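PDB 3SG0: extracellular ligand-binding receptor from Rhodopseudomonas palustris, which binds phenylglyoxylate (benzoylformate) and probably serves as the solute-binding component of a transport system for aromatic acids derived from lignin. Local coordinates for residues I266-A271 and A372-I377; K286-F291 and A351-L356. All coordinates share one frame; numbering follows the deposited sequence. Where two conformers were deposited one is given.

Contact 1. Residues I266-A271 and A372-I377; sequences IFAGEA and AFLIEI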
ATOM      1  N   ILE A 266      13.330   1.264 -11.161  1.00 11.16           N
ATOM      2  CA  ILE A 266      13.605   0.418 -10.013  1.00 11.50           C
ATOM      3  C   ILE A 266      12.918   1.022  -8.798  1.00 10.06           C
ATOM      4  O   ILE A 266      12.881   2.245  -8.643  1.00 11.13           O
ATOM      5  CB  ILE A 266      15.129   0.283  -9.776  1.00 12.02           C
ATOM      6  CG1 ILE A 266      15.756  -0.549 -10.898  1.00 14.20           C
ATOM      7  CG2 ILE A 266      15.423  -0.326  -8.406  1.00 13.67           C
ATOM      8  CD1 ILE A 266      17.269  -0.493 -10.950  1.00 16.50           C
ATOM      9  N   PHE A 267      12.362   0.165  -7.951  1.00 10.21           N
ATOM     10  CA  PHE A 267      11.751   0.606  -6.700  1.00  9.86           C
ATOM     11  C   PHE A 267      11.898  -0.475  -5.647  1.00  9.20           C
ATOM     12  O   PHE A 267      12.105  -1.648  -5.981  1.00 10.47           O
ATOM     13  CB  PHE A 267      10.269   0.976  -6.884  1.00  9.71           C
ATOM     14  CG  PHE A 267       9.388  -0.161  -7.370  1.00  9.24           C
ATOM     15  CD1 PHE A 267       8.670  -0.948  -6.480  1.00  9.62           C
ATOM     16  CD2 PHE A 267       9.250  -0.407  -8.726  1.00 10.32           C
ATOM     17  CE1 PHE A 267       7.845  -1.966  -6.937  1.00  9.64           C
ATOM     18  CE2 PHE A 267       8.435  -1.430  -9.189  1.00 11.15           C
ATOM     19  CZ  PHE A 267       7.728  -2.199  -8.297  1.00 10.77           C
ATOM     20  N   ALA A 268      11.806  -0.090  -4.382  1.00  9.17           N
ATOM     21  CA  ALA A 268      11.730  -1.063  -3.306  1.00  9.61           C
ATOM     22  C   ALA A 268      10.265  -1.420  -3.091  1.00  8.50           C
ATOM     23  O   ALA A 268       9.418  -0.535  -2.919  1.00  9.32           O
ATOM     24  CB  ALA A 268      12.339  -0.493  -2.035  1.00 10.67           C
ATOM     25  N   GLY A 269       9.956  -2.709  -3.107  1.00  8.56           N
ATOM     26  CA  GLY A 269       8.590  -3.159  -2.968  1.00  9.39           C
ATOM     27  C   GLY A 269       8.459  -4.516  -2.309  1.00  8.02           C
ATOM     28  O   GLY A 269       9.339  -4.984  -1.574  1.00  9.61           O
ATOM     29  N   GLU A 270       7.319  -5.135  -2.581  1.00  8.52           N
ATOM     30  CA  GLU A 270       6.852  -6.309  -1.857  1.00  8.75           C
ATOM     31  C   GLU A 270       7.202  -7.624  -2.533  1.00  8.53           C
ATOM     32  O   GLU A 270       7.383  -7.687  -3.749  1.00  8.95           O
ATOM     33  CB  GLU A 270       5.328  -6.248  -1.688  1.00  9.23           C
ATOM     34  CG  GLU A 270       4.833  -5.202  -0.707  1.00  9.22           C
ATOM     35  CD  GLU A 270       4.929  -3.781  -1.232  1.00  8.46           C
ATOM     36  OE1 GLU A 270       4.377  -3.477  -2.313  1.00  9.33           O
ATOM     37  OE2 GLU A 270       5.548  -2.964  -0.520  1.00  9.37           O
ATOM     38  N   ALA A 271       7.213  -8.686  -1.734  1.00  8.29           N
ATOM     39  CA  ALA A 271       7.465 -10.034  -2.233  1.00  9.30           C
ATOM     40  C   ALA A 271       6.593 -10.362  -3.429  1.00  8.67           C
ATOM     41  O   ALA A 271       7.062 -10.964  -4.391  1.00  9.98           O
ATOM     42  CB  ALA A 271       7.244 -11.050  -1.131  1.00 10.39           C
ATOM     43  N   ALA A 372      11.764  -5.700   2.215  1.00 10.33           N
ATOM     44  CA  ALA A 372      12.051  -4.811   1.092  1.00 10.60           C
ATOM     45  C   ALA A 372      12.746  -5.586  -0.014  1.00  9.74           C
ATOM     46  O   ALA A 372      13.868  -6.071   0.162  1.00 12.41           O
ATOM     47  CB  ALA A 372      12.909  -3.629   1.532  1.00 11.86           C
ATOM     48  N   PHE A 373      12.077  -5.720  -1.148  1.00  9.86           N
ATOM     49  CA  PHE A 373      12.653  -6.363  -2.327  1.00 10.78           C
ATOM     50  C   PHE A 373      12.859  -5.331  -3.427  1.00 10.82           C
ATOM     51  O   PHE A 373      11.955  -4.556  -3.733  1.00 11.37           O
ATOM     52  CB  PHE A 373      11.740  -7.479  -2.832  1.00 11.89           C
ATOM     53  CG  PHE A 373      11.612  -8.631  -1.874  1.00 10.38           C
ATOM     54  CD1 PHE A 373      12.482  -9.706  -1.939  1.00 11.57           C
ATOM     55  CD2 PHE A 373      10.641  -8.624  -0.886  1.00 11.09           C
ATOM     56  CE1 PHE A 373      12.374 -10.762  -1.040  1.00 12.37           C
ATOM     57  CE2 PHE A 373      10.532  -9.673   0.005  1.00 12.62           C
ATOM     58  CZ  PHE A 373      11.398 -10.742  -0.076  1.00 12.92           C
ATOM     59  N   LEU A 374      14.045  -5.295  -4.013  1.00 11.49           N
ATOM     60  CA  LEU A 374      14.301  -4.385  -5.118  1.00 11.65           C
ATOM     61  C   LEU A 374      13.703  -4.948  -6.392  1.00 11.31           C
ATOM     62  O   LEU A 374      14.041  -6.063  -6.803  1.00 12.13           O
ATOM     63  CB  LEU A 374      15.797  -4.111  -5.272  1.00 13.99           C
ATOM     64  CG  LEU A 374      16.406  -3.234  -4.177  1.00 15.07           C
ATOM     65  CD1 LEU A 374      17.918  -3.226  -4.277  1.00 23.58           C
ATOM     66  CD2 LEU A 374      15.863  -1.817  -4.262  1.00 21.65           C
ATOM     67  N   ILE A 375      12.808  -4.172  -6.990  1.00 11.06           N
ATOM     68  CA  ILE A 375      12.070  -4.560  -8.178  1.00 10.97           C
ATOM     69  C   ILE A 375      12.507  -3.689  -9.345  1.00 11.33           C
ATOM     70  O   ILE A 375      12.713  -2.482  -9.184  1.00 12.68           O
ATOM     71  CB  ILE A 375      10.545  -4.364  -7.968  1.00 10.00           C
ATOM     72  CG1 ILE A 375      10.075  -5.028  -6.667  1.00 11.51           C
ATOM     73  CG2 ILE A 375       9.763  -4.865  -9.179  1.00 11.52           C
ATOM     74  CD1 ILE A 375      10.306  -6.533  -6.595  1.00 11.88           C
ATOM     75  N   GLU A 376      12.633  -4.297 -10.518  1.00 12.09           N
ATOM     76  CA  GLU A 376      12.972  -3.583 -11.737  1.00 12.07           C
ATOM     77  C   GLU A 376      11.929  -3.901 -12.798  1.00 12.80           C
ATOM     78  O   GLU A 376      11.455  -5.037 -12.881  1.00 14.86           O
ATOM     79  CB  GLU A 376      14.354  -4.034 -12.222  1.00 14.88           C
ATOM     80  CG  GLU A 376      14.907  -3.284 -13.426  1.00 16.68           C
ATOM     81  CD  GLU A 376      16.232  -3.861 -13.896  1.00 20.83           C
ATOM     82  OE1 GLU A 376      16.432  -5.083 -13.737  1.00 20.60           O
ATOM     83  OE2 GLU A 376      17.073  -3.096 -14.415  1.00 28.01           O
ATOM     84  N   ILE A 377      11.567  -2.910 -13.610  1.00 12.08           N
ATOM     85  CA  ILE A 377      10.751  -3.171 -14.791  1.00 13.56           C
ATOM     86  C   ILE A 377      11.693  -3.580 -15.918  1.00 13.77           C
ATOM     87  O   ILE A 377      12.497  -2.776 -16.392  1.00 14.92           O
ATOM     88  CB  ILE A 377       9.902  -1.948 -15.195  1.00 12.60           C
ATOM     89  CG1 ILE A 377       8.972  -1.567 -14.036  1.00 12.88           C
ATOM     90  CG2 ILE A 377       9.115  -2.248 -16.463  1.00 15.01           C
ATOM     91  CD1 ILE A 377       8.163  -0.317 -14.294  1.00 13.66           C
TER

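Contact 2. Residues K286-F291 and A351-L356; sequences KVKARF and ALNNGL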
ATOM      1  N   LYS A 286       3.325 -19.361  -2.714  1.00 13.30           N
ATOM      2  CA  LYS A 286       2.133 -20.071  -2.275  0.51 13.95           C
ATOM      3  C   LYS A 286       1.016 -19.103  -1.892  1.00 13.02           C
ATOM      4  O   LYS A 286      -0.136 -19.269  -2.303  1.00 14.13           O
ATOM      5  CB  LYS A 286       2.462 -20.982  -1.092  0.51 15.48           C
ATOM      6  CG  LYS A 286       1.263 -21.721  -0.516  0.51 16.46           C
ATOM      7  CD  LYS A 286       1.669 -22.538   0.704  0.51 24.54           C
ATOM      8  CE  LYS A 286       0.458 -22.998   1.505  0.51 29.24           C
ATOM      9  NZ  LYS A 286       0.099 -24.419   1.244  0.51 33.28           N
ATOM     10  N   VAL A 287       1.351 -18.088  -1.105  1.00 12.31           N
ATOM     11  CA  VAL A 287       0.326 -17.150  -0.668  1.00 11.46           C
ATOM     12  C   VAL A 287      -0.157 -16.283  -1.823  1.00 11.47           C
ATOM     13  O   VAL A 287      -1.298 -15.814  -1.812  1.00 12.22           O
ATOM     14  CB  VAL A 287       0.765 -16.307   0.555  1.00 12.28           C
ATOM     15  CG1 VAL A 287       1.142 -17.221   1.711  1.00 14.84           C
ATOM     16  CG2 VAL A 287       1.911 -15.364   0.207  1.00 12.35           C
ATOM     17  N   LYS A 288       0.691 -16.082  -2.826  1.00 10.46           N
ATOM     18  CA  LYS A 288       0.272 -15.363  -4.020  1.00 10.76           C
ATOM     19  C   LYS A 288      -0.702 -16.199  -4.839  1.00 11.75           C
ATOM     20  O   LYS A 288      -1.711 -15.682  -5.324  1.00 12.18           O
ATOM     21  CB  LYS A 288       1.477 -14.938  -4.862  1.00 10.42           C
ATOM     22  CG  LYS A 288       1.097 -14.166  -6.117  1.00 11.29           C
ATOM     23  CD  LYS A 288       2.314 -13.538  -6.799  1.00 10.59           C
ATOM     24  CE  LYS A 288       1.895 -12.698  -7.991  1.00 11.10           C
ATOM     25  NZ  LYS A 288       3.048 -11.981  -8.590  1.00 11.16           N
ATOM     26  N   ALA A 289      -0.416 -17.489  -4.981  1.00 12.24           N
ATOM     27  CA  ALA A 289      -1.285 -18.363  -5.758  1.00 13.39           C
ATOM     28  C   ALA A 289      -2.680 -18.437  -5.151  1.00 13.80           C
ATOM     29  O   ALA A 289      -3.666 -18.474  -5.881  1.00 14.99           O
ATOM     30  CB  ALA A 289      -0.672 -19.751  -5.890  1.00 15.20           C
ATOM     31  N   ARG A 290      -2.779 -18.463  -3.828  1.00 13.86           N
ATOM     32  CA  ARG A 290      -4.082 -18.502  -3.166  0.58 16.18           C
ATOM     33  C   ARG A 290      -4.923 -17.293  -3.565  1.00 14.71           C
ATOM     34  O   ARG A 290      -6.111 -17.414  -3.879  1.00 14.79           O
ATOM     35  CB  ARG A 290      -3.925 -18.539  -1.644  0.58 18.39           C
ATOM     36  CG  ARG A 290      -3.433 -19.861  -1.089  0.58 24.76           C
ATOM     37  CD  ARG A 290      -3.554 -19.892   0.428  0.58 30.40           C
ATOM     38  NE  ARG A 290      -4.929 -19.676   0.871  0.58 33.61           N
ATOM     39  CZ  ARG A 290      -5.364 -18.568   1.462  0.58 32.47           C
ATOM     40  NH1 ARG A 290      -4.530 -17.564   1.696  0.58 29.60           N
ATOM     41  NH2 ARG A 290      -6.635 -18.465   1.828  0.58 34.48           N
ATOM     42  N   PHE A 291      -4.306 -16.116  -3.543  1.00 11.93           N
ATOM     43  CA  PHE A 291      -4.985 -14.889  -3.933  1.00 11.86           C
ATOM     44  C   PHE A 291      -5.334 -14.888  -5.413  1.00 11.90           C
ATOM     45  O   PHE A 291      -6.479 -14.628  -5.792  1.00 11.89           O
ATOM     46  CB  PHE A 291      -4.102 -13.687  -3.604  1.00 10.97           C
ATOM     47  CG  PHE A 291      -4.521 -12.407  -4.278  1.00 10.29           C
ATOM     48  CD1 PHE A 291      -5.754 -11.830  -4.019  1.00  9.79           C
ATOM     49  CD2 PHE A 291      -3.658 -11.762  -5.152  1.00 11.28           C
ATOM     50  CE1 PHE A 291      -6.117 -10.638  -4.626  1.00 10.55           C
ATOM     51  CE2 PHE A 291      -4.011 -10.575  -5.750  1.00 11.22           C
ATOM     52  CZ  PHE A 291      -5.245 -10.008  -5.492  1.00 10.61           C
ATOM     53  N   ALA A 351       3.643 -15.335   6.701  1.00 11.72           N
ATOM     54  CA  ALA A 351       3.993 -14.923   5.351  1.00 10.21           C
ATOM     55  C   ALA A 351       2.755 -14.378   4.659  1.00 10.42           C
ATOM     56  O   ALA A 351       1.802 -15.116   4.401  1.00 13.07           O
ATOM     57  CB  ALA A 351       4.572 -16.094   4.566  1.00 13.44           C
ATOM     58  N   LEU A 352       2.767 -13.078   4.387  1.00  9.39           N
ATOM     59  CA  LEU A 352       1.734 -12.421   3.595  1.00  8.85           C
ATOM     60  C   LEU A 352       2.324 -12.095   2.232  1.00  8.45           C
ATOM     61  O   LEU A 352       3.536 -12.145   2.045  1.00  8.92           O
ATOM     62  CB  LEU A 352       1.298 -11.120   4.284  1.00  8.69           C
ATOM     63  CG  LEU A 352       0.583 -11.267   5.630  1.00  8.91           C
ATOM     64  CD1 LEU A 352       0.326  -9.912   6.245  1.00  9.64           C
ATOM     65  CD2 LEU A 352      -0.729 -12.045   5.476  1.00 10.86           C
ATOM     66  N   ASN A 353       1.478 -11.731   1.278  1.00  8.16           N
ATOM     67  CA  ASN A 353       1.979 -11.242  -0.000  1.00  8.70           C
ATOM     68  C   ASN A 353       2.828  -9.993   0.151  1.00  8.84           C
ATOM     69  O   ASN A 353       3.717  -9.718  -0.658  1.00  9.29           O
ATOM     70  CB  ASN A 353       0.820 -10.992  -0.942  1.00  9.01           C
ATOM     71  CG  ASN A 353       0.219 -12.276  -1.427  1.00  8.85           C
ATOM     72  OD1 ASN A 353       0.728 -12.875  -2.375  1.00  9.70           O
ATOM     73  ND2 ASN A 353      -0.833 -12.744  -0.763  1.00  9.49           N
ATOM     74  N   ASN A 354       2.553  -9.242   1.215  1.00  8.02           N
ATOM     75  CA  ASN A 354       3.272  -8.020   1.518  1.00  8.38           C
ATOM     76  C   ASN A 354       4.592  -8.237   2.251  1.00  8.64           C
ATOM     77  O   ASN A 354       5.364  -7.289   2.396  1.00  9.26           O
ATOM     78  CB  ASN A 354       2.364  -7.075   2.320  1.00  8.63           C
ATOM     79  CG  ASN A 354       1.516  -6.194   1.428  1.00  8.13           C
ATOM     80  OD1 ASN A 354       2.003  -5.194   0.906  1.00  8.48           O
ATOM     81  ND2 ASN A 354       0.247  -6.544   1.255  1.00  8.08           N
ATOM     82  N   GLY A 355       4.852  -9.454   2.721  1.00  8.56           N
ATOM     83  CA  GLY A 355       6.084  -9.732   3.444  1.00  9.14           C
ATOM     84  C   GLY A 355       5.851 -10.622   4.643  1.00  8.64           C
ATOM     85  O   GLY A 355       4.743 -11.117   4.861  1.00  9.51           O
ATOM     86  N   LEU A 356       6.915 -10.835   5.412  1.00  9.97           N
ATOM     87  CA  LEU A 356       6.837 -11.631   6.631  0.65  9.14           C
ATOM     88  C   LEU A 356       6.435 -10.738   7.792  1.00  9.10           C
ATOM     89  O   LEU A 356       7.185  -9.841   8.195  1.00 10.85           O
ATOM     90  CB  LEU A 356       8.169 -12.323   6.924  0.65 12.61           C
ATOM     91  CG  LEU A 356       8.172 -13.209   8.175  0.65 13.72           C
ATOM     92  CD1 LEU A 356       7.225 -14.387   8.013  0.65 16.06           C
ATOM     93  CD2 LEU A 356       9.579 -13.700   8.476  0.65 16.62           C
TER

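Contact 1. Residues I266-A271 and A372-I377
The ring of F267 and the branched side chain of I375 face each other across two antiparallel strands, on the sheet face they share. I375 CB stands over one face of the ring, offset toward the rim and 3.8 Å from the centroid, a CH-pi contact. I375 CG2 reaches the far end of the ring, 3.5 Å from F267 CZ, while I375 CG1 lies nearer CE1. A chi1 of 61° sets F267 CG between the backbone N and carbonyl carbon, and from there the end of the ring comes nearer to I375. It also spreads beside G269, where a CB would collide with CE1. F373, farther along, turns the edge of its ring to the carbonyl O of G269, and F373 CE2 lies 3.7 Å from A271 CB. On the other face of the sheet, I266 CG1 crosses the aliphatic part of E376 obliquely, 3.8 Å from E376 CG; the E376 carboxylate goes on to a salt bridge with R378. L374 CD2 lies loosely against A268 and I266. Helix 143-156 packs on L374, and strand 381-384 on I375. The E270 side chain, which bonds H247, is about 6 Å from the bound benzoylformate. F267 N bonds I375 O at 2.9 Å, and I375 N returns a nearly straight bond to F267 O at 2.8 Å; G269 and F373 form the second hydrogen-bonded pair. I266 CA also lies 3.1 Å from I375 O, a CA-H...O contact. Backbone bonds thus fix the register, while mostly apolar side chains pack on both faces.

Contact 2. Residues K286-F291 and A351-L356
N353 and V287 make the polar link between the turn and the helix, their side chains sliding past each other in opposite directions. N353 ND2 donates to V287 O over 3.3 Å, a weak bond with an angle of 157° at the hydrogen. That carbonyl also takes a weak helical bond from F291 N, while ND2 finds its stronger partner in D313 OD1 on helix 306-328. The other branch of the amide, N353 OD1, sits against the backbone of K288, 3.0 Å from K288 CA and 3.3 Å from K288 CB; K288 N is close too, but poorly angled for a bond. With chi1 at -72°, N353 CG lies anti to its own carbonyl carbon, and the amide then spans the gap with one branch on each of two successive helix residues. The remaining touch is van der Waals: the methyls of V287 rest on polar atoms of the hairpin, CG1 3.5 Å from A351 O and CG2 3.8 Å from N353 N and OD1. The K288 chain crosses the asparagine at about a right angle and runs extended away from it, to a salt bridge with E276 and a cation-pi contact with F272. F291 CB approaches N353 ND2 more distantly, at 4.4 Å, and its ring meets W312. Within 351-356, L352 N donates to G355 O at 2.8 Å, and G355 N returns a bond to L352 O at 3.1 Å. This is a two-residue beta hairpin closed by a type I turn, with N353 and N354 at its tip and positive phi at G355; N353, the first of the two tip residues, docks on helix 283-298.

Overall arrangement
After the strands of the two larger sheets, the chain reaches strand 266-269, then helix 271-274 and helix 283-298, which brings in the first halves of the two contacts. Helices 306-328 and 334-344 come next, before hairpin 350-357 returns to helix 283-298 and closes the inner loop at contact 2. Strand 373-378 then pairs with 266-269, closing the outer loop at contact 1, which therefore encloses contact 2 completely. The centres lie about 16 Å apart, yet the contacts meet: E270 CG packs on N354 OD1 at 3.3 Å. Together they join the three-stranded antiparallel sheet to the hairpin and helix 283-298, beside the ligand pocket.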